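Dual specificity protein phosphatase 8 (Homo sapiens, PDB 4JMK) probably dephosphorylates phosphotyrosine, phosphoserine and phosphothreonine in proteins and so restrains mitogen-activated protein kinase signalling. Local coordinates at residues I29-N34 and S80-I85. The protein carries 1 engineered substitution. Numbering follows the deposited sequence.
Sequences ISYVLN and SSCQVI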
loop_
_atom_site.group_PDB
_atom_site.type_symbol
_atom_site.label_atom_id
_atom_site.label_comp_id
_atom_site.label_asym_id
_atom_site.label_seq_id
_atom_site.Cartn_x
_atom_site.Cartn_y
_atom_site.Cartn_z
ATOM N N ILE A 29 3.677 -15.511 0.992
ATOM C CA ILE A 29 3.956 -14.140 0.530
ATOM C C ILE A 29 5.384 -13.987 0.006
ATOM O O ILE A 29 6.362 -14.176 0.753
ATOM C CB ILE A 29 3.684 -13.114 1.652
ATOM C CG1 ILE A 29 2.234 -13.249 2.116
ATOM C CG2 ILE A 29 3.951 -11.675 1.152
ATOM C CD1 ILE A 29 1.913 -12.423 3.354
ATOM N N SER A 30 5.508 -13.629 -1.274
ATOM C CA SER A 30 6.814 -13.555 -1.935
ATOM C C SER A 30 7.181 -12.149 -2.414
ATOM O O SER A 30 8.345 -11.886 -2.713
ATOM C CB SER A 30 6.892 -14.553 -3.105
ATOM O OG SER A 30 6.053 -14.170 -4.199
ATOM N N TYR A 31 6.196 -11.248 -2.476
ATOM C CA TYR A 31 6.434 -9.847 -2.851
ATOM C C TYR A 31 6.284 -8.927 -1.642
ATOM O O TYR A 31 5.372 -9.116 -0.827
ATOM C CB TYR A 31 5.399 -9.390 -3.881
ATOM C CG TYR A 31 5.670 -9.808 -5.307
ATOM C CD1 TYR A 31 5.486 -11.119 -5.716
ATOM C CD2 TYR A 31 6.073 -8.876 -6.250
ATOM C CE1 TYR A 31 5.707 -11.491 -7.026
ATOM C CE2 TYR A 31 6.298 -9.236 -7.560
ATOM C CZ TYR A 31 6.115 -10.542 -7.940
ATOM O OH TYR A 31 6.340 -10.902 -9.245
ATOM N N VAL A 32 7.143 -7.917 -1.565
ATOM C CA VAL A 32 7.131 -6.953 -0.454
ATOM C C VAL A 32 7.263 -5.514 -0.941
ATOM O O VAL A 32 8.211 -5.169 -1.672
ATOM C CB VAL A 32 8.270 -7.214 0.551
ATOM C CG1 VAL A 32 8.343 -6.060 1.598
ATOM C CG2 VAL A 32 8.065 -8.558 1.258
ATOM N N LEU A 33 6.309 -4.679 -0.532
ATOM C CA LEU A 33 6.379 -3.238 -0.748
ATOM C C LEU A 33 6.619 -2.586 0.607
ATOM O O LEU A 33 5.754 -2.610 1.482
ATOM C CB LEU A 33 5.075 -2.721 -1.371
ATOM C CG LEU A 33 5.018 -1.260 -1.810
ATOM C CD1 LEU A 33 6.181 -0.907 -2.655
ATOM C CD2 LEU A 33 3.714 -0.992 -2.587
ATOM N N ASN A 34 7.809 -2.022 0.769
ATOM C CA ASN A 34 8.301 -1.515 2.046
ATOM C C ASN A 34 8.242 0.002 2.008
ATOM O O ASN A 34 9.047 0.643 1.315
ATOM C CB ASN A 34 9.746 -1.994 2.195
ATOM C CG ASN A 34 10.412 -1.529 3.474
ATOM O OD1 ASN A 34 10.045 -0.512 4.063
ATOM N ND2 ASN A 34 11.444 -2.256 3.883
ATOM N N SER A 80 1.220 -11.984 -11.716
ATOM C CA SER A 80 2.021 -13.184 -11.485
ATOM C C SER A 80 1.333 -14.202 -10.574
ATOM O O SER A 80 1.972 -15.168 -10.142
ATOM C CB SER A 80 3.373 -12.814 -10.876
ATOM O OG SER A 80 4.138 -12.016 -11.757
ATOM N N SER A 81 0.049 -13.987 -10.287
ATOM C CA SER A 81 -0.700 -14.830 -9.354
ATOM C C SER A 81 0.002 -14.938 -8.004
ATOM O O SER A 81 0.058 -16.019 -7.421
ATOM C CB SER A 81 -0.919 -16.239 -9.930
ATOM O OG SER A 81 -1.738 -16.208 -11.079
ATOM N N CYS A 82 0.551 -13.824 -7.519
ATOM C CA CYS A 82 1.287 -13.818 -6.257
ATOM C C CYS A 82 0.659 -12.845 -5.264
ATOM O O CYS A 82 -0.093 -11.953 -5.651
ATOM C CB CYS A 82 2.747 -13.431 -6.484
ATOM S SG CYS A 82 3.763 -14.711 -7.297
ATOM N N GLN A 83 0.982 -13.013 -3.985
ATOM C CA GLN A 83 0.518 -12.086 -2.958
ATOM C C GLN A 83 1.645 -11.129 -2.607
ATOM O O GLN A 83 2.815 -11.525 -2.596
ATOM C CB GLN A 83 0.078 -12.843 -1.697
ATOM C CG GLN A 83 -1.103 -13.783 -1.910
ATOM C CD GLN A 83 -0.643 -15.157 -2.334
ATOM O OE1 GLN A 83 -0.131 -15.927 -1.517
ATOM N NE2 GLN A 83 -0.799 -15.468 -3.618
ATOM N N VAL A 84 1.291 -9.873 -2.327
ATOM C CA VAL A 84 2.263 -8.859 -1.930
ATOM C C VAL A 84 1.843 -8.320 -0.575
ATOM O O VAL A 84 0.643 -8.163 -0.314
ATOM C CB VAL A 84 2.357 -7.713 -2.983
ATOM C CG1 VAL A 84 0.978 -7.159 -3.306
ATOM C CG2 VAL A 84 3.276 -6.593 -2.508
ATOM N N ILE A 85 2.810 -8.080 0.306
ATOM C CA ILE A 85 2.503 -7.374 1.534
ATOM C C ILE A 85 3.064 -5.965 1.446
ATOM O O ILE A 85 4.219 -5.747 1.032
ATOM C CB ILE A 85 3.040 -8.098 2.791
ATOM C CG1 ILE A 85 2.655 -7.327 4.056
ATOM C CG2 ILE A 85 4.530 -8.265 2.719
ATOM C CD1 ILE A 85 3.243 -7.917 5.320
HETATM O O HOH W 1 3.522 -14.416 -3.483
#
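Tyr31 O takes the backbone N-H of Ile85 at 3.0 Å and also meets the CA of Val84, a CA-H...O contact. Two residues further along, Leu33 N gives a nearly straight bond (171°) to Ile85 O at 2.8 Å. These two bonds join parallel strands 29-34 and 83-87 in the central sheet of the phosphatase domain. Toward the start of the strands the pairing slackens: Tyr31 N reaches Gln83 O only weakly, at 3.4 Å, and a water adds a bridge, accepting from Ser30 OG (2.6 Å) and from Gln83 N. On one face Val32 and Ile85 lie side by side, CG2 to CG2. Ile29 CG2 meets the same methyl of Ile85, the two side chains crossing at about a right angle. On the face opposite Val32, Tyr31 CB packs on Val84 CB at 3.6 Å. CG of Tyr31 stands anti to the carbonyl carbon (chi1 -80°), and the CE1 edge of the ring lies against Cys82: CB is 3.6 Å from CE1, and SG sits at the ring edge, 5.0 Å from its centroid. An alanine at Tyr31 would probably strip Cys82 of its aromatic neighbour and open a gap there. The two strong bonds lie on the side from which strand 83-87 runs on toward Ser88, the engineered replacement at the predicted phosphocysteine position, whereas at the other end a water bridge and the Tyr31 ring against Cys82, in the loop before strand 83-87, take over.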